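Local atomic coordinates of uncharacterized protein (Pyrococcus furiosus, PDB entry 3WL4), a protein that probably works as a metal-dependent deacetylase of the GlcNAc-PI de-N-acetylase family, removing acetyl groups from N-acetylglucosamine-type sugars. Residues P41-I46 / L189-K194; R89-E94 / H215-T220. All coordinates share one frame; numbering follows the deposited sequence.

Contact 1 (P41-I46 / L189-K194); sequences PDDCAI and LYYTHK. With CD (cadmium ion), chain C; CA (calcium ion), chain E; TAM (tris(hydroxyethyl)aminomethane), chain K.
The metal site of a Rossmann-like GlcNAc-PI de-N-acetylase fold brings Asp-43, at the end of the family's His-Pro-Asp-Asp motif, against Tyr-191, just past strand 186-190 of the parallel sheet. Asp-43 chelates the cadmium ion through both carboxylate oxygens, unevenly: OD2 lies 2.3 Å from the metal and OD1 2.6 Å. His-40, His-151 and the N and O4 atoms of the bound tris(hydroxyethyl)aminomethane complete the coordination. The longer-bonded OD1 also accepts two hydrogen bonds. Tyr-191 OH donates to it over 2.8 Å on the anti lone pair, directed away from OD2, and O5 of the amino-alcohol ligand donates over 2.6 Å; metal and donors together would fix the rotation of the carboxylate. A phenylalanine in place of Tyr-191 would probably leave OD1 without its tyrosine donor, with only the metal and the ligand's O5 of these partners still holding it. The Tyr-191 backbone takes a left-handed helical conformation (phi 53°, psi 51°), which turns the chain out of the strand while its ring still heads for helix 43-57. There Ile-46 CG2 approaches the ring at its edge, 3.9 Å from CE1, and Ile-260 of a second subunit packs on both side chains. Tyr-190 passes on toward strand 33-38, where its hydroxyl is hydrogen-bonded to the carbonyl of Ile-37, and its ring slides past the first turn of helix 43-57 with CE2 3.8 Å from Asp-43 O. The two tyrosines also meet each other: Tyr-190 CD2 stands 3.6 Å above the Tyr-191 ring plane, offset toward the rim.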
loop_
_atom_site.group_PDB
_atom_site.type_symbol
_atom_site.label_atom_id
_atom_site.label_comp_id
_atom_site.label_asym_id
_atom_site.label_seq_id
_atom_site.Cartn_x
_atom_site.Cartn_y
_atom_site.Cartn_z
ATOM N N PRO A 41 11.129 -18.901 -13.118
ATOM C CA PRO A 41 11.687 -20.229 -13.436
ATOM C C PRO A 41 12.514 -20.046 -14.778
ATOM O O PRO A 41 12.014 -19.490 -15.761
ATOM C CB PRO A 41 10.447 -21.048 -13.731
ATOM C CG PRO A 41 9.287 -20.364 -13.002
ATOM C CD PRO A 41 9.663 -18.853 -13.103
ATOM N N ASP A 42 13.719 -20.469 -14.658
ATOM C CA ASP A 42 14.724 -20.508 -15.749
ATOM C C ASP A 42 15.816 -19.489 -15.536
ATOM O O ASP A 42 16.870 -19.629 -16.106
ATOM C CB ASP A 42 14.262 -20.453 -17.192
ATOM C CG ASP A 42 13.749 -19.064 -17.672
ATOM O OD1 ASP A 42 14.176 -18.001 -17.123
ATOM O OD2 ASP A 42 12.960 -18.996 -18.720
ATOM N N ASP A 43 15.722 -18.557 -14.534
ATOM C CA ASP A 43 16.795 -17.634 -14.450
ATOM C C ASP A 43 18.093 -18.155 -13.880
ATOM O O ASP A 43 19.185 -17.718 -14.235
ATOM C CB ASP A 43 16.403 -16.360 -13.563
ATOM C CG ASP A 43 15.475 -15.429 -14.314
ATOM O OD1 ASP A 43 15.846 -14.964 -15.491
ATOM O OD2 ASP A 43 14.322 -15.090 -13.916
ATOM N N CYS A 44 18.027 -19.128 -12.974
ATOM C CA CYS A 44 19.297 -19.763 -12.399
ATOM C C CYS A 44 19.981 -20.485 -13.603
ATOM O O CYS A 44 21.180 -20.297 -13.730
ATOM C CB CYS A 44 18.951 -20.831 -11.388
ATOM S SG CYS A 44 18.545 -19.894 -9.805
ATOM N N ALA A 45 19.178 -21.205 -14.417
ATOM C CA ALA A 45 19.847 -21.904 -15.555
ATOM C C ALA A 45 20.452 -20.930 -16.531
ATOM O O ALA A 45 21.606 -21.126 -16.999
ATOM C CB ALA A 45 18.837 -22.781 -16.275
ATOM N N ILE A 46 19.716 -19.837 -16.842
ATOM C CA ILE A 46 20.263 -18.849 -17.817
ATOM C C ILE A 46 21.453 -18.109 -17.283
ATOM O O ILE A 46 22.496 -17.903 -17.924
ATOM C CB ILE A 46 19.175 -17.926 -18.305
ATOM C CG1 ILE A 46 18.054 -18.641 -19.048
ATOM C CG2 ILE A 46 19.757 -16.735 -19.142
ATOM C CD1 ILE A 46 16.762 -17.870 -19.277
ATOM N N LEU A 189 26.687 -11.903 -7.264
ATOM C CA LEU A 189 25.561 -11.357 -8.136
ATOM C C LEU A 189 25.834 -11.840 -9.530
ATOM O O LEU A 189 26.938 -11.573 -10.101
ATOM C CB LEU A 189 25.581 -9.840 -8.100
ATOM C CG LEU A 189 25.413 -9.340 -6.612
ATOM C CD1 LEU A 189 25.449 -7.792 -6.712
ATOM C CD2 LEU A 189 24.064 -9.798 -6.056
ATOM N N TYR A 190 24.825 -12.474 -10.118
ATOM C CA TYR A 190 24.917 -12.856 -11.578
ATOM C C TYR A 190 24.125 -11.879 -12.397
ATOM O O TYR A 190 23.587 -10.888 -11.859
ATOM C CB TYR A 190 24.501 -14.317 -11.794
ATOM C CG TYR A 190 23.101 -14.706 -11.444
ATOM C CD1 TYR A 190 22.730 -15.077 -10.102
ATOM C CD2 TYR A 190 22.115 -14.620 -12.431
ATOM C CE1 TYR A 190 21.439 -15.478 -9.874
ATOM C CE2 TYR A 190 20.802 -14.990 -12.175
ATOM C CZ TYR A 190 20.446 -15.418 -10.884
ATOM O OH TYR A 190 19.147 -15.831 -10.635
ATOM N N TYR A 191 24.025 -12.067 -13.729
ATOM C CA TYR A 191 23.419 -11.050 -14.564
ATOM C C TYR A 191 24.034 -9.696 -14.359
ATOM O O TYR A 191 23.301 -8.687 -14.109
ATOM C CB TYR A 191 21.865 -11.001 -14.478
ATOM C CG TYR A 191 21.006 -12.158 -14.952
ATOM C CD1 TYR A 191 21.319 -12.864 -16.128
ATOM C CD2 TYR A 191 19.800 -12.443 -14.300
ATOM C CE1 TYR A 191 20.482 -13.796 -16.623
ATOM C CE2 TYR A 191 18.925 -13.468 -14.798
ATOM C CZ TYR A 191 19.317 -14.106 -15.986
ATOM O OH TYR A 191 18.419 -14.961 -16.497
ATOM N N THR A 192 25.377 -9.654 -14.428
ATOM C CA THR A 192 26.100 -8.423 -14.053
ATOM C C THR A 192 26.910 -7.847 -15.166
ATOM O O THR A 192 27.549 -8.602 -15.965
ATOM C CB THR A 192 26.951 -8.697 -12.777
ATOM O OG1 THR A 192 27.551 -7.436 -12.396
ATOM C CG2 THR A 192 28.106 -9.701 -13.056
ATOM N N HIS A 193 26.922 -6.529 -15.281
ATOM C CA HIS A 193 27.835 -5.808 -16.209
ATOM C C HIS A 193 29.207 -5.592 -15.566
ATOM O O HIS A 193 30.139 -5.170 -16.327
ATOM C CB HIS A 193 27.123 -4.499 -16.620
ATOM C CG HIS A 193 27.929 -3.393 -17.249
ATOM N ND1 HIS A 193 28.118 -2.144 -16.707
ATOM C CD2 HIS A 193 28.507 -3.383 -18.504
ATOM C CE1 HIS A 193 28.811 -1.414 -17.579
ATOM N NE2 HIS A 193 29.090 -2.144 -18.660
ATOM N N LYS A 194 29.336 -5.812 -14.243
ATOM C CA LYS A 194 30.618 -5.484 -13.585
ATOM C C LYS A 194 31.082 -6.734 -12.866
ATOM O O LYS A 194 31.316 -6.763 -11.628
ATOM C CB LYS A 194 30.435 -4.277 -12.602
ATOM C CG LYS A 194 30.217 -2.943 -13.345
ATOM C CD LYS A 194 31.484 -2.471 -14.096
ATOM C CE LYS A 194 31.246 -1.066 -14.705
ATOM N NZ LYS A 194 32.535 -0.788 -15.385
HETATM CD CD CD C . 13.569 -13.728 -15.595
HETATM CA CA CA E . 29.965 -1.474 -20.729
HETATM C C TAM K . 13.604 -14.814 -18.703
HETATM C C1 TAM K . 12.461 -13.934 -19.083
HETATM C C2 TAM K . 14.981 -14.305 -18.576
HETATM C C3 TAM K . 13.688 -15.962 -19.628
HETATM C C4 TAM K . 12.962 -12.572 -18.902
HETATM C C5 TAM K . 14.768 -13.111 -17.601
HETATM C C6 TAM K . 12.472 -16.726 -19.722
HETATM N N TAM K . 13.201 -15.273 -17.218
HETATM O O4 TAM K . 12.450 -12.520 -17.442
HETATM O O5 TAM K . 16.001 -13.085 -17.307
HETATM O O6 TAM K . 11.133 -16.170 -20.070
HETATM O O HOH W 1 31.609 -0.057 -21.414
HETATM O O HOH W 2 30.098 -0.099 -18.890
HETATM O O HOH W 3 30.400 -3.617 -21.762
#

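Contact 2 (R89-E94 / H215-T220). With HE2 (hexan-1-ol), chain O; TAM (tris(hydroxyethyl)aminomethane), chain K.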
loop_
_atom_site.group_PDB
_atom_site.type_symbol
_atom_site.label_atom_id
_atom_site.label_comp_id
_atom_site.label_asym_id
_atom_site.label_seq_id
_atom_site.Cartn_x
_atom_site.Cartn_y
_atom_site.Cartn_z
ATOM N N ARG A 89 6.624 -25.108 -13.439
ATOM C CA ARG A 89 7.142 -25.858 -12.293
ATOM C C ARG A 89 7.759 -27.189 -12.754
ATOM O O ARG A 89 8.870 -27.481 -12.324
ATOM C CB ARG A 89 5.954 -26.081 -11.318
ATOM C CG ARG A 89 6.660 -26.844 -10.114
ATOM C CD ARG A 89 5.497 -27.345 -9.212
ATOM N NE ARG A 89 4.838 -26.070 -8.799
ATOM C CZ ARG A 89 4.730 -25.621 -7.543
ATOM N NH1 ARG A 89 4.203 -24.405 -7.379
ATOM N NH2 ARG A 89 5.135 -26.409 -6.513
ATOM N N ARG A 90 7.057 -27.883 -13.623
ATOM C CA ARG A 90 7.658 -29.145 -14.124
ATOM C C ARG A 90 8.898 -28.914 -14.961
ATOM O O ARG A 90 9.865 -29.670 -14.854
ATOM C CB ARG A 90 6.610 -29.867 -14.947
ATOM C CG ARG A 90 5.359 -30.141 -14.072
ATOM C CD ARG A 90 4.157 -30.646 -14.865
ATOM N NE ARG A 90 2.987 -31.095 -14.046
ATOM C CZ ARG A 90 1.810 -31.409 -14.600
ATOM N NH1 ARG A 90 1.657 -31.301 -15.937
ATOM N NH2 ARG A 90 0.793 -31.795 -13.828
ATOM N N GLU A 91 8.882 -27.816 -15.765
ATOM C CA GLU A 91 10.094 -27.524 -16.584
ATOM C C GLU A 91 11.258 -27.249 -15.703
ATOM O O GLU A 91 12.402 -27.678 -15.915
ATOM C CB GLU A 91 9.848 -26.280 -17.452
ATOM C CG GLU A 91 8.896 -26.627 -18.591
ATOM C CD GLU A 91 8.411 -25.529 -19.435
ATOM O OE1 GLU A 91 8.577 -24.313 -19.105
ATOM O OE2 GLU A 91 7.788 -25.807 -20.533
ATOM N N GLU A 92 11.038 -26.459 -14.577
ATOM C CA GLU A 92 12.182 -26.227 -13.710
ATOM C C GLU A 92 12.708 -27.470 -12.973
ATOM O O GLU A 92 13.884 -27.617 -12.710
ATOM C CB GLU A 92 11.757 -25.108 -12.659
ATOM C CG GLU A 92 12.917 -24.662 -11.802
ATOM C CD GLU A 92 13.862 -23.771 -12.595
ATOM O OE1 GLU A 92 14.758 -24.279 -13.379
ATOM O OE2 GLU A 92 13.882 -22.502 -12.514
ATOM N N GLU A 93 11.729 -28.318 -12.621
ATOM C CA GLU A 93 12.213 -29.598 -11.968
ATOM C C GLU A 93 13.091 -30.391 -12.958
ATOM O O GLU A 93 14.118 -30.937 -12.503
ATOM C CB GLU A 93 11.008 -30.451 -11.562
ATOM C CG GLU A 93 10.335 -29.757 -10.230
ATOM C CD GLU A 93 8.928 -30.312 -9.959
ATOM O OE1 GLU A 93 8.318 -31.062 -10.819
ATOM O OE2 GLU A 93 8.430 -29.971 -8.834
ATOM N N GLU A 94 12.714 -30.385 -14.222
ATOM C CA GLU A 94 13.550 -31.153 -15.227
ATOM C C GLU A 94 14.899 -30.414 -15.424
ATOM O O GLU A 94 15.980 -31.018 -15.457
ATOM C CB GLU A 94 12.732 -31.261 -16.493
ATOM C CG GLU A 94 13.519 -31.749 -17.806
ATOM C CD GLU A 94 12.676 -31.501 -19.223
ATOM O OE1 GLU A 94 11.620 -30.670 -19.372
ATOM O OE2 GLU A 94 13.182 -32.018 -20.263
ATOM N N HIS A 215 13.086 -25.534 -20.380
ATOM C CA HIS A 215 11.943 -24.621 -20.181
ATOM C C HIS A 215 11.316 -24.388 -21.529
ATOM O O HIS A 215 11.395 -23.274 -22.141
ATOM C CB HIS A 215 12.551 -23.275 -19.568
ATOM C CG HIS A 215 13.060 -23.502 -18.208
ATOM N ND1 HIS A 215 12.276 -23.268 -17.083
ATOM C CD2 HIS A 215 14.269 -23.896 -17.761
ATOM C CE1 HIS A 215 12.985 -23.563 -16.022
ATOM N NE2 HIS A 215 14.207 -23.974 -16.371
ATOM N N ARG A 216 10.666 -25.450 -22.018
ATOM C CA ARG A 216 10.195 -25.435 -23.405
ATOM C C ARG A 216 9.156 -24.379 -23.665
ATOM O O ARG A 216 9.061 -23.806 -24.776
ATOM C CB ARG A 216 9.521 -26.793 -23.667
ATOM C CG ARG A 216 10.476 -27.968 -23.621
ATOM C CD ARG A 216 9.644 -29.343 -23.673
ATOM N NE ARG A 216 10.461 -30.388 -24.264
ATOM C CZ ARG A 216 11.315 -31.158 -23.580
ATOM N NH1 ARG A 216 12.024 -32.084 -24.230
ATOM N NH2 ARG A 216 11.477 -31.005 -22.253
ATOM N N SER A 217 8.297 -24.049 -22.650
ATOM C CA SER A 217 7.250 -23.055 -22.841
ATOM C C SER A 217 7.859 -21.645 -23.166
ATOM O O SER A 217 7.136 -20.830 -23.765
ATOM C CB SER A 217 6.365 -22.945 -21.526
ATOM O OG SER A 217 7.194 -22.444 -20.476
ATOM N N GLN A 218 9.085 -21.436 -22.729
ATOM C CA GLN A 218 9.705 -20.127 -22.953
ATOM C C GLN A 218 10.532 -20.105 -24.215
ATOM O O GLN A 218 10.763 -19.061 -24.765
ATOM C CB GLN A 218 10.577 -19.717 -21.763
ATOM C CG GLN A 218 9.737 -19.722 -20.410
ATOM C CD GLN A 218 8.490 -18.960 -20.503
ATOM O OE1 GLN A 218 7.345 -19.482 -20.510
ATOM N NE2 GLN A 218 8.649 -17.686 -20.722
ATOM N N PHE A 219 11.016 -21.256 -24.507
ATOM C CA PHE A 219 12.110 -21.333 -25.648
ATOM C C PHE A 219 11.617 -22.227 -26.748
ATOM O O PHE A 219 12.021 -23.419 -26.840
ATOM C CB PHE A 219 13.417 -21.789 -25.034
ATOM C CG PHE A 219 13.987 -20.757 -24.082
ATOM C CD1 PHE A 219 14.380 -19.514 -24.607
ATOM C CD2 PHE A 219 13.963 -21.003 -22.748
ATOM C CE1 PHE A 219 14.863 -18.482 -23.797
ATOM C CE2 PHE A 219 14.431 -19.961 -21.841
ATOM C CZ PHE A 219 14.842 -18.695 -22.351
ATOM N N THR A 220 10.617 -21.746 -27.440
ATOM C CA THR A 220 10.208 -22.419 -28.648
ATOM C C THR A 220 11.310 -22.270 -29.674
ATOM O O THR A 220 12.256 -21.544 -29.501
ATOM C CB THR A 220 9.016 -21.678 -29.291
ATOM O OG1 THR A 220 9.379 -20.301 -29.625
ATOM C CG2 THR A 220 7.747 -21.698 -28.382
HETATM C CAA HE2 O . 14.146 -31.909 -9.789
HETATM C CAC HE2 O . 14.263 -30.813 -8.557
HETATM C CAE HE2 O . 13.132 -31.136 -7.526
HETATM C CAG HE2 O . 12.574 -29.918 -6.759
HETATM C CAF HE2 O . 11.616 -30.407 -5.695
HETATM C CAD HE2 O . 11.310 -29.230 -4.822
HETATM O OAB HE2 O . 12.096 -29.139 -3.666
HETATM C C TAM K . 13.604 -14.814 -18.703
HETATM C C1 TAM K . 12.461 -13.934 -19.083
HETATM C C2 TAM K . 14.981 -14.305 -18.576
HETATM C C3 TAM K . 13.688 -15.962 -19.628
HETATM C C4 TAM K . 12.962 -12.572 -18.902
HETATM C C5 TAM K . 14.768 -13.111 -17.601
HETATM C C6 TAM K . 12.472 -16.726 -19.722
HETATM N N TAM K . 13.201 -15.273 -17.218
HETATM O O4 TAM K . 12.450 -12.520 -17.442
HETATM O O5 TAM K . 16.001 -13.085 -17.307
HETATM O O6 TAM K . 11.133 -16.170 -20.070
HETATM O O HOH W 4 9.719 -22.186 -17.494
#
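Glu-91 grips Ser-217 with both carboxylate oxygens, fastening helix 81-99 of the α/β fold to a turn with helical backbone angles at 216-218, in the loop between helices 205-213 and 221-240. OE1 accepts a hydrogen bond from Ser-217 OG at 2.7 Å through its syn lone pair. OE2 receives the Ser-217 backbone N-H at 2.8 Å, also on the syn side but 33° out of the carboxylate plane. The turn is closed internally by His-215 O, which accepts from the backbone N of both Gln-218 and Phe-219. Further along the helix, Glu-94 forms a salt bridge with Arg-216. NH2 lies 2.8 Å from OE2, on its syn side, and the carboxylate and guanidinium planes are nearly coplanar; with its CG opposite the backbone N (chi1 167°), the extended Glu-94 chain reaches this arginine near the contact's margin. His-215 is held more loosely from two sides. Its NE2 gives a weak, bent bond of 3.1 Å to Glu-92 OE1, with the carboxylate turned 78° from the ring, whereas the other Glu-92 oxygen is engaged by the backbone N of Asp-42. Its ND1 is hydrogen-bonded to a water 2.8 Å away, which in turn donates to Glu-91 OE1. Packing finishes the joint: the imidazole lies against the helix backbone, with Glu-91 O 4.1 Å above the ring plane and offset toward its rim.

Contact 1 brings Asp-43 to the metal site, while contact 2, its centre about 17 Å from that of contact 1, joins helix 81-99 to the loop that borders the same pocket. Asp-42 links them: its backbone N is 3.0 Å from Glu-92 OE2, a probable hydrogen bond, and its CB packs 3.4 Å from His-215 CG. Residues of contact 2 therefore probably contribute to placing the turn before the metal-binding Asp-43, although the Glu-92 side chain remains about 9 Å from the cadmium ion. Both contacts also touch the amino-alcohol ligand, whose C3 lies 4.0 Å from Phe-219 CZ. This placement is consistent with a substrate pocket lined from both segments 41-46 and 215-220.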